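Local atomic coordinates of lipase-esterase related protein (Clostridium acetobutylicum, PDB entry 3E0X), a protein that has no established function but probably acts as a hydrolase, with an alpha/beta hydrolase fold and a pocket that holds ortho-xylene in the crystal. Residues P16-F21 with K81-I86; V8-K13 with C44-L49. One frame throughout, in Å; residues are numbered along the deposited sequence. Where two conformers were deposited one is given.

Contact 1: P16-F21 with K81-I86; sequences PNTLLF and KHQKNI
The flat groups at the contact are the amides of Asn-17, Gln-83 and Asn-85. Internal to 81-86, the His-82 ring has Lys-81 CG centred on one face, 3.5 Å above its plane. The amides of Asn-17 and Asn-85 run alongside each other with their planes 87° apart, and Asn-85 ND2 lies 2.9 Å from Asn-17 OD1. At 123° the N-H misses the oxygen's direction by a wide margin, so this hydrogen bond is weak. Gln-83, bent at its second torsion, crosses Thr-18 at about a right angle and brings its amide carbon close to Thr-18 OG1 without bonding to it.

The backbone supplies the straighter link: Thr-18 N donates to Asn-85 O over 3.1 Å at 168°, approaching from above the carbonyl plane. One residue on, Ile-86 CA lies 3.4 Å from Thr-18 O in a CA-H...O contact, where the two residues form a parallel bridge. Their side chains extend in the same direction, CG2 of Thr-18 against CG1 of Ile-86, while Leu-20 CB meets Ile-86 CG2 at 4.1 Å. Phe-73 and Ile-74 of helix 63-76 pack on this apolar side.

A water lies between Pro-16, Thr-18, Gln-83 and Asn-85. It donates to Pro-16 O at 2.9 Å. It also accepts from Asn-85 N and bonds Thr-18 OG1; Gln-83 NE2 adds a weak bond to it. Thr-18 OG1 also bonds Asn-43 ND2.

Ahead of the bridge, then, a shared water supplements the few direct bonds and ties Pro-16 O, Asn-85 N and Thr-18 OG1 together. The chemistry implies the beginning of a parallel pairing between two inner strands, joined at Thr-18 and Ile-86, where strand 86-91 starts its run toward pocket residues Tyr-91 and Ser-92, the latter probably the nucleophile of a GxSxG elbow.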
ATOM      1  N   PRO A  16      16.581   9.019  11.996  1.00 15.88           N
ATOM      2  CA  PRO A  16      16.776   7.612  12.404  1.00 15.81           C
ATOM      3  C   PRO A  16      15.596   6.736  11.984  1.00 15.00           C
ATOM      4  O   PRO A  16      15.712   5.514  12.007  1.00 14.84           O
ATOM      5  CB  PRO A  16      16.846   7.696  13.937  1.00 16.79           C
ATOM      6  CG  PRO A  16      16.205   8.981  14.305  1.00 18.00           C
ATOM      7  CD  PRO A  16      16.380   9.921  13.151  1.00 17.04           C
ATOM      8  N   ASN A  17      14.503   7.389  11.583  1.00 13.80           N
ATOM      9  CA  ASN A  17      13.300   6.681  11.236  0.50 13.47           C
ATOM     10  C   ASN A  17      13.083   6.724   9.724  1.00 12.54           C
ATOM     11  O   ASN A  17      12.937   7.797   9.109  1.00 12.77           O
ATOM     12  CB  ASN A  17      12.136   7.246  12.053  0.50 14.28           C
ATOM     13  CG  ASN A  17      12.555   7.576  13.497  0.50 15.36           C
ATOM     14  OD1 ASN A  17      13.118   6.732  14.205  0.50 16.17           O
ATOM     15  ND2 ASN A  17      12.318   8.814  13.916  0.50 17.42           N
ATOM     16  N   THR A  18      13.108   5.541   9.128  1.00 11.25           N
ATOM     17  CA  THR A  18      12.978   5.393   7.690  1.00 10.95           C
ATOM     18  C   THR A  18      11.591   4.855   7.388  1.00 11.54           C
ATOM     19  O   THR A  18      11.179   3.860   7.980  1.00 12.22           O
ATOM     20  CB  THR A  18      14.067   4.409   7.156  1.00 11.79           C
ATOM     21  OG1 THR A  18      15.363   4.994   7.337  1.00 12.50           O
ATOM     22  CG2 THR A  18      13.862   4.089   5.704  1.00 12.32           C
ATOM     23  N   LEU A  19      10.891   5.516   6.469  1.00 10.51           N
ATOM     24  CA  LEU A  19       9.573   5.066   6.068  1.00 11.60           C
ATOM     25  C   LEU A  19       9.675   4.639   4.626  1.00 10.81           C
ATOM     26  O   LEU A  19      10.068   5.436   3.748  1.00 11.31           O
ATOM     27  CB  LEU A  19       8.570   6.203   6.192  1.00 11.70           C
ATOM     28  CG  LEU A  19       8.414   6.941   7.525  1.00 13.32           C
ATOM     29  CD1 LEU A  19       7.263   7.982   7.493  1.00 14.59           C
ATOM     30  CD2 LEU A  19       8.224   6.004   8.678  1.00 15.73           C
ATOM     31  N   LEU A  20       9.329   3.382   4.371  1.00 10.04           N
ATOM     32  CA  LEU A  20       9.353   2.860   3.008  1.00 10.41           C
ATOM     33  C   LEU A  20       7.891   2.678   2.576  1.00 10.08           C
ATOM     34  O   LEU A  20       7.157   1.876   3.166  1.00 10.59           O
ATOM     35  CB  LEU A  20      10.125   1.528   2.976  1.00 10.79           C
ATOM     36  CG  LEU A  20      10.211   0.850   1.611  1.00 12.23           C
ATOM     37  CD1 LEU A  20      10.900   1.697   0.584  1.00 12.86           C
ATOM     38  CD2 LEU A  20      10.921  -0.481   1.717  1.00 12.88           C
ATOM     39  N   PHE A  21       7.485   3.436   1.549  1.00 10.12           N
ATOM     40  CA  PHE A  21       6.101   3.478   1.082  1.00  9.61           C
ATOM     41  C   PHE A  21       5.930   2.560  -0.102  1.00  9.80           C
ATOM     42  O   PHE A  21       6.682   2.659  -1.091  1.00  9.81           O
ATOM     43  CB  PHE A  21       5.733   4.901   0.626  1.00 10.06           C
ATOM     44  CG  PHE A  21       5.792   5.952   1.729  1.00 10.26           C
ATOM     45  CD1 PHE A  21       4.613   6.477   2.276  1.00 11.74           C
ATOM     46  CD2 PHE A  21       7.013   6.468   2.185  1.00 11.64           C
ATOM     47  CE1 PHE A  21       4.655   7.479   3.271  1.00 13.13           C
ATOM     48  CE2 PHE A  21       7.057   7.462   3.157  1.00 11.04           C
ATOM     49  CZ  PHE A  21       5.903   7.973   3.702  1.00 12.42           C
ATOM     50  N   LYS A  81      19.694  -0.825   2.993  1.00 12.85           N
ATOM     51  CA  LYS A  81      20.409  -1.997   3.527  1.00 14.05           C
ATOM     52  C   LYS A  81      21.095  -1.714   4.860  1.00 14.27           C
ATOM     53  O   LYS A  81      21.235  -2.635   5.670  1.00 15.37           O
ATOM     54  CB  LYS A  81      21.388  -2.589   2.512  1.00 13.68           C
ATOM     55  CG  LYS A  81      22.600  -1.721   2.271  1.00 14.32           C
ATOM     56  CD  LYS A  81      23.562  -2.215   1.163  1.00 16.22           C
ATOM     57  CE  LYS A  81      24.279  -3.493   1.563  1.00 18.64           C
ATOM     58  NZ  LYS A  81      25.041  -4.044   0.417  1.00 18.33           N
ATOM     59  N   HIS A  82      21.440  -0.448   5.107  1.00 14.79           N
ATOM     60  CA  HIS A  82      22.087  -0.042   6.370  1.00 15.50           C
ATOM     61  C   HIS A  82      21.176   0.636   7.391  1.00 14.36           C
ATOM     62  O   HIS A  82      21.635   0.994   8.492  1.00 15.00           O
ATOM     63  CB  HIS A  82      23.294   0.856   6.084  1.00 17.05           C
ATOM     64  CG  HIS A  82      24.298   0.219   5.174  1.00 22.22           C
ATOM     65  ND1 HIS A  82      24.900  -0.985   5.466  1.00 25.15           N
ATOM     66  CD2 HIS A  82      24.777   0.598   3.966  1.00 25.07           C
ATOM     67  CE1 HIS A  82      25.727  -1.311   4.488  1.00 24.69           C
ATOM     68  NE2 HIS A  82      25.668  -0.368   3.562  1.00 23.92           N
ATOM     69  N   GLN A  83      19.899   0.814   7.034  1.00 12.37           N
ATOM     70  CA  GLN A  83      18.945   1.519   7.884  1.00 12.71           C
ATOM     71  C   GLN A  83      18.410   0.533   8.916  1.00 12.78           C
ATOM     72  O   GLN A  83      17.997  -0.551   8.559  1.00 14.83           O
ATOM     73  CB  GLN A  83      17.799   2.115   7.052  1.00 12.19           C
ATOM     74  CG  GLN A  83      18.213   3.304   6.194  1.00 11.98           C
ATOM     75  CD  GLN A  83      18.519   4.568   6.992  1.00 11.37           C
ATOM     76  OE1 GLN A  83      18.861   5.615   6.407  1.00 14.18           O
ATOM     77  NE2 GLN A  83      18.400   4.493   8.315  1.00 10.14           N
ATOM     78  N   LYS A  84      18.432   0.915  10.183  1.00 11.54           N
ATOM     79  CA  LYS A  84      18.110  -0.008  11.256  1.00 12.04           C
ATOM     80  C   LYS A  84      16.683   0.099  11.790  1.00 11.89           C
ATOM     81  O   LYS A  84      16.264  -0.743  12.593  1.00 12.50           O
ATOM     82  CB  LYS A  84      19.115   0.184  12.396  1.00 12.22           C
ATOM     83  CG  LYS A  84      20.594  -0.069  12.026  1.00 14.03           C
ATOM     84  CD  LYS A  84      20.897  -1.477  11.562  1.00 15.57           C
ATOM     85  CE  LYS A  84      22.394  -1.541  11.156  1.00 17.47           C
ATOM     86  NZ  LYS A  84      22.771  -2.802  10.446  1.00 22.63           N
ATOM     87  N   ASN A  85      15.952   1.128  11.371  1.00 11.69           N
ATOM     88  CA  ASN A  85      14.583   1.336  11.868  1.00 11.05           C
ATOM     89  C   ASN A  85      13.606   1.677  10.746  1.00 11.18           C
ATOM     90  O   ASN A  85      13.175   2.831  10.597  1.00 11.95           O
ATOM     91  CB  ASN A  85      14.566   2.432  12.948  1.00 11.40           C
ATOM     92  CG  ASN A  85      13.199   2.604  13.579  1.00 12.35           C
ATOM     93  OD1 ASN A  85      12.388   1.681  13.590  1.00 14.25           O
ATOM     94  ND2 ASN A  85      12.930   3.799  14.098  1.00 15.18           N
ATOM     95  N   ILE A  86      13.260   0.659   9.970  1.00 10.33           N
ATOM     96  CA  ILE A  86      12.357   0.829   8.830  1.00 10.77           C
ATOM     97  C   ILE A  86      10.912   0.529   9.213  1.00 10.26           C
ATOM     98  O   ILE A  86      10.616  -0.542   9.774  1.00 10.95           O
ATOM     99  CB  ILE A  86      12.782  -0.055   7.621  1.00 11.33           C
ATOM    100  CG1 ILE A  86      14.210   0.269   7.197  1.00 12.26           C
ATOM    101  CG2 ILE A  86      11.862   0.170   6.434  1.00 11.66           C
ATOM    102  CD1 ILE A  86      14.802  -0.728   6.196  1.00 13.21           C
TER
HETATM  103  O   HOH W   1      16.263   3.633   9.842  1.00 12.08           O

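Contact 2: V8-K13 with C44-L49; sequences VHVGNK and CILLDL
Four backbone hydrogen bonds form the first shell between 8-13 and 44-49. Val-8 and Leu-46 make a reciprocal pair: Val-8 N reaches Leu-46 O at 2.9 Å, and Leu-46 N returns to Val-8 O at 2.8 Å and 170°. Val-10 and Cys-44 repeat it, with Val-10 N to Cys-44 O at 2.9 Å and Cys-44 N to Val-10 O also at 2.9 Å, the latter more bent at 151°. Every donor sits in the plane of its acceptor carbonyl. Between these hydrogen-bonded pairs, His-9 and Ile-45 form the non-hydrogen-bonded one, and the short strands run antiparallel at 152°.

The side chains divide by face. Val-8, Val-10, Cys-44 and Leu-46 share one, where Val-10 CG2, in the crowded position between backbone N and carbonyl carbon, lies 3.7 Å from both Cys-44 CB and Leu-46 CD1. On the other, His-9 swings CG anti to its backbone N, so that Cys-44 O comes in plane to the ring edge, 3.4 Å from His-9 CD2. Ile-45 CG1 is 3.9 Å from His-9 CD2. Lys-13 CD lies over one ring face, offset toward the rim.

Farther out, Asn-43 OD1 holds His-9 NE2, fixing the ring's rotation. Phe-21 backs Cys-44 and Leu-46, while Thr-18 and Leu-20 back Ile-45.

Cys-44 O thus takes an N-H bond while the CA-H of His-9 and the ring edge crowd round it, which implies that the outermost, antiparallel strand of this alpha/beta hydrolase sheet is held mainly by its backbone, with apolar packing on the Val-10, Cys-44 and Leu-46 face and a histidine held by Asn-43 on the other.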
ATOM      1  N   VAL A   8      11.898   7.132  -5.108  1.00 11.91           N
ATOM      2  CA  VAL A   8      12.099   8.558  -4.844  0.50 12.82           C
ATOM      3  C   VAL A   8      12.468   8.716  -3.362  1.00 13.03           C
ATOM      4  O   VAL A   8      11.840   8.068  -2.500  1.00 12.79           O
ATOM      5  CB  VAL A   8      10.810   9.360  -5.181  0.50 13.20           C
ATOM      6  CG1 VAL A   8      10.915  10.788  -4.693  0.50 14.18           C
ATOM      7  CG2 VAL A   8      10.565   9.364  -6.686  0.50 13.14           C
ATOM      8  N   HIS A   9      13.415   9.600  -3.071  1.00 12.72           N
ATOM      9  CA  HIS A   9      13.951   9.758  -1.728  1.00 13.16           C
ATOM     10  C   HIS A   9      13.749  11.205  -1.297  1.00 13.75           C
ATOM     11  O   HIS A   9      14.319  12.126  -1.902  1.00 14.97           O
ATOM     12  CB  HIS A   9      15.437   9.425  -1.819  1.00 13.82           C
ATOM     13  CG  HIS A   9      16.090   9.170  -0.503  1.00 13.36           C
ATOM     14  ND1 HIS A   9      17.453   9.008  -0.381  1.00 14.66           N
ATOM     15  CD2 HIS A   9      15.578   9.044   0.747  1.00 13.40           C
ATOM     16  CE1 HIS A   9      17.754   8.811   0.891  1.00 14.97           C
ATOM     17  NE2 HIS A   9      16.634   8.807   1.597  1.00 13.20           N
ATOM     18  N   VAL A  10      12.912  11.408  -0.278  1.00 13.80           N
ATOM     19  CA  VAL A  10      12.543  12.756   0.176  1.00 13.59           C
ATOM     20  C   VAL A  10      12.512  12.826   1.705  1.00 13.63           C
ATOM     21  O   VAL A  10      12.743  11.816   2.396  1.00 12.68           O
ATOM     22  CB  VAL A  10      11.171  13.199  -0.382  1.00 14.49           C
ATOM     23  CG1 VAL A  10      11.263  13.301  -1.872  1.00 15.90           C
ATOM     24  CG2 VAL A  10      10.076  12.221   0.036  1.00 14.92           C
ATOM     25  N   GLY A  11      12.205  14.005   2.234  1.00 14.01           N
ATOM     26  CA  GLY A  11      12.148  14.184   3.672  1.00 13.80           C
ATOM     27  C   GLY A  11      13.504  14.423   4.317  1.00 14.44           C
ATOM     28  O   GLY A  11      14.458  14.867   3.678  1.00 15.83           O
ATOM     29  N   ASN A  12      13.578  14.136   5.605  1.00 13.31           N
ATOM     30  CA  ASN A  12      14.786  14.352   6.373  1.00 13.93           C
ATOM     31  C   ASN A  12      15.635  13.100   6.265  1.00 13.93           C
ATOM     32  O   ASN A  12      15.426  12.104   6.984  1.00 13.79           O
ATOM     33  CB  ASN A  12      14.364  14.656   7.811  1.00 14.85           C
ATOM     34  CG  ASN A  12      15.521  14.748   8.739  1.00 17.49           C
ATOM     35  OD1 ASN A  12      16.659  14.842   8.297  1.00 18.36           O
ATOM     36  ND2 ASN A  12      15.245  14.654  10.041  1.00 21.51           N
ATOM     37  N   LYS A  13      16.591  13.125   5.342  1.00 14.94           N
ATOM     38  CA  LYS A  13      17.289  11.899   4.968  1.00 15.15           C
ATOM     39  C   LYS A  13      18.167  11.358   6.084  1.00 15.49           C
ATOM     40  O   LYS A  13      18.563  10.185   6.054  1.00 15.90           O
ATOM     41  CB  LYS A  13      18.076  12.106   3.680  1.00 16.28           C
ATOM     42  CG  LYS A  13      17.163  12.387   2.503  1.00 17.46           C
ATOM     43  CD  LYS A  13      17.975  12.560   1.233  1.00 21.57           C
ATOM     44  CE  LYS A  13      17.072  12.831   0.048  1.00 23.22           C
ATOM     45  NZ  LYS A  13      17.895  13.045  -1.171  1.00 26.18           N
ATOM     46  N   CYS A  44      12.128   9.408   3.981  1.00 11.15           N
ATOM     47  CA  CYS A  44      11.043   8.811   3.192  1.00 11.59           C
ATOM     48  C   CYS A  44      11.550   8.234   1.881  1.00 11.09           C
ATOM     49  O   CYS A  44      12.175   8.936   1.058  1.00 11.06           O
ATOM     50  CB  CYS A  44       9.956   9.854   2.890  1.00 11.93           C
ATOM     51  SG  CYS A  44       9.112  10.521   4.349  1.00 12.92           S
ATOM     52  N   ILE A  45      11.234   6.961   1.662  1.00 10.61           N
ATOM     53  CA  ILE A  45      11.631   6.252   0.450  1.00 10.34           C
ATOM     54  C   ILE A  45      10.343   5.739  -0.175  1.00 10.68           C
ATOM     55  O   ILE A  45       9.611   4.994   0.454  1.00 11.35           O
ATOM     56  CB  ILE A  45      12.600   5.062   0.773  1.00 10.22           C
ATOM     57  CG1 ILE A  45      13.861   5.571   1.506  1.00 12.18           C
ATOM     58  CG2 ILE A  45      13.012   4.362  -0.495  1.00 10.37           C
ATOM     59  CD1 ILE A  45      14.714   4.448   2.185  1.00 13.16           C
ATOM     60  N   LEU A  46      10.057   6.173  -1.398  1.00 10.47           N
ATOM     61  CA  LEU A  46       8.805   5.784  -2.062  1.00 11.92           C
ATOM     62  C   LEU A  46       9.164   4.931  -3.253  1.00 12.22           C
ATOM     63  O   LEU A  46       9.863   5.384  -4.135  1.00 12.10           O
ATOM     64  CB  LEU A  46       7.980   7.022  -2.466  1.00 13.20           C
ATOM     65  CG  LEU A  46       7.693   7.844  -1.192  1.00 15.62           C
ATOM     66  CD1 LEU A  46       8.649   9.012  -1.088  1.00 17.66           C
ATOM     67  CD2 LEU A  46       6.233   8.280  -1.065  1.00 15.50           C
ATOM     68  N   LEU A  47       8.709   3.676  -3.260  1.00 12.26           N
ATOM     69  CA  LEU A  47       9.065   2.655  -4.237  0.50 11.94           C
ATOM     70  C   LEU A  47       8.085   2.606  -5.413  1.00 11.51           C
ATOM     71  O   LEU A  47       6.880   2.719  -5.173  1.00 11.91           O
ATOM     72  CB  LEU A  47       8.974   1.308  -3.502  0.50 12.19           C
ATOM     73  CG  LEU A  47       9.869   0.134  -3.855  0.50 13.15           C
ATOM     74  CD1 LEU A  47      11.310   0.602  -4.002  0.50 12.63           C
ATOM     75  CD2 LEU A  47       9.751  -0.979  -2.801  0.50 12.40           C
ATOM     76  N   ASP A  48       8.558   2.384  -6.633  1.00 10.46           N
ATOM     77  CA  ASP A  48       7.664   1.932  -7.708  1.00 11.11           C
ATOM     78  C   ASP A  48       7.794   0.415  -7.813  1.00 10.94           C
ATOM     79  O   ASP A  48       8.902  -0.134  -8.017  1.00 11.24           O
ATOM     80  CB  ASP A  48       8.037   2.573  -9.058  1.00 10.68           C
ATOM     81  CG  ASP A  48       7.425   3.960  -9.268  1.00 12.33           C
ATOM     82  OD1 ASP A  48       6.339   4.259  -8.720  1.00 12.77           O
ATOM     83  OD2 ASP A  48       8.023   4.743 -10.046  1.00 14.58           O
ATOM     84  N   LEU A  49       6.676  -0.287  -7.669  1.00 10.55           N
ATOM     85  CA  LEU A  49       6.708  -1.741  -7.846  1.00 10.72           C
ATOM     86  C   LEU A  49       7.013  -2.078  -9.303  1.00 10.60           C
ATOM     87  O   LEU A  49       6.745  -1.293 -10.198  1.00 11.22           O
ATOM     88  CB  LEU A  49       5.366  -2.379  -7.431  1.00 10.36           C
ATOM     89  CG  LEU A  49       4.967  -2.225  -5.958  1.00 10.29           C
ATOM     90  CD1 LEU A  49       3.514  -2.671  -5.738  1.00 12.00           C
ATOM     91  CD2 LEU A  49       5.970  -3.019  -5.102  1.00 12.90           C
TER

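How the contacts relate
Both contacts build the same sheet, on neighbouring strands: 18-22 lies between 43-47 and 86-91, and 7-11 closes the edge beyond 43-47. Leu-19 O to Ile-45 N (2.8 Å) and Phe-21 N to Ile-45 O (2.9 Å), both probable hydrogen bonds, join contact 1 to contact 2. Asn-43 is shared too, bonding Thr-18 in one and His-9 in the other. Contact 1 grades from buried Thr-18, Leu-20 and Ile-86 to partly exposed amides and exposed Pro-16; contact 2 sets buried Cys-44, Ile-45 and Leu-46 against partly exposed Val-8, His-9 and Val-10. Contact 1 is parallel and only begins to pair, so amides and a water do much of its work; contact 2 is antiparallel and regularly bonded.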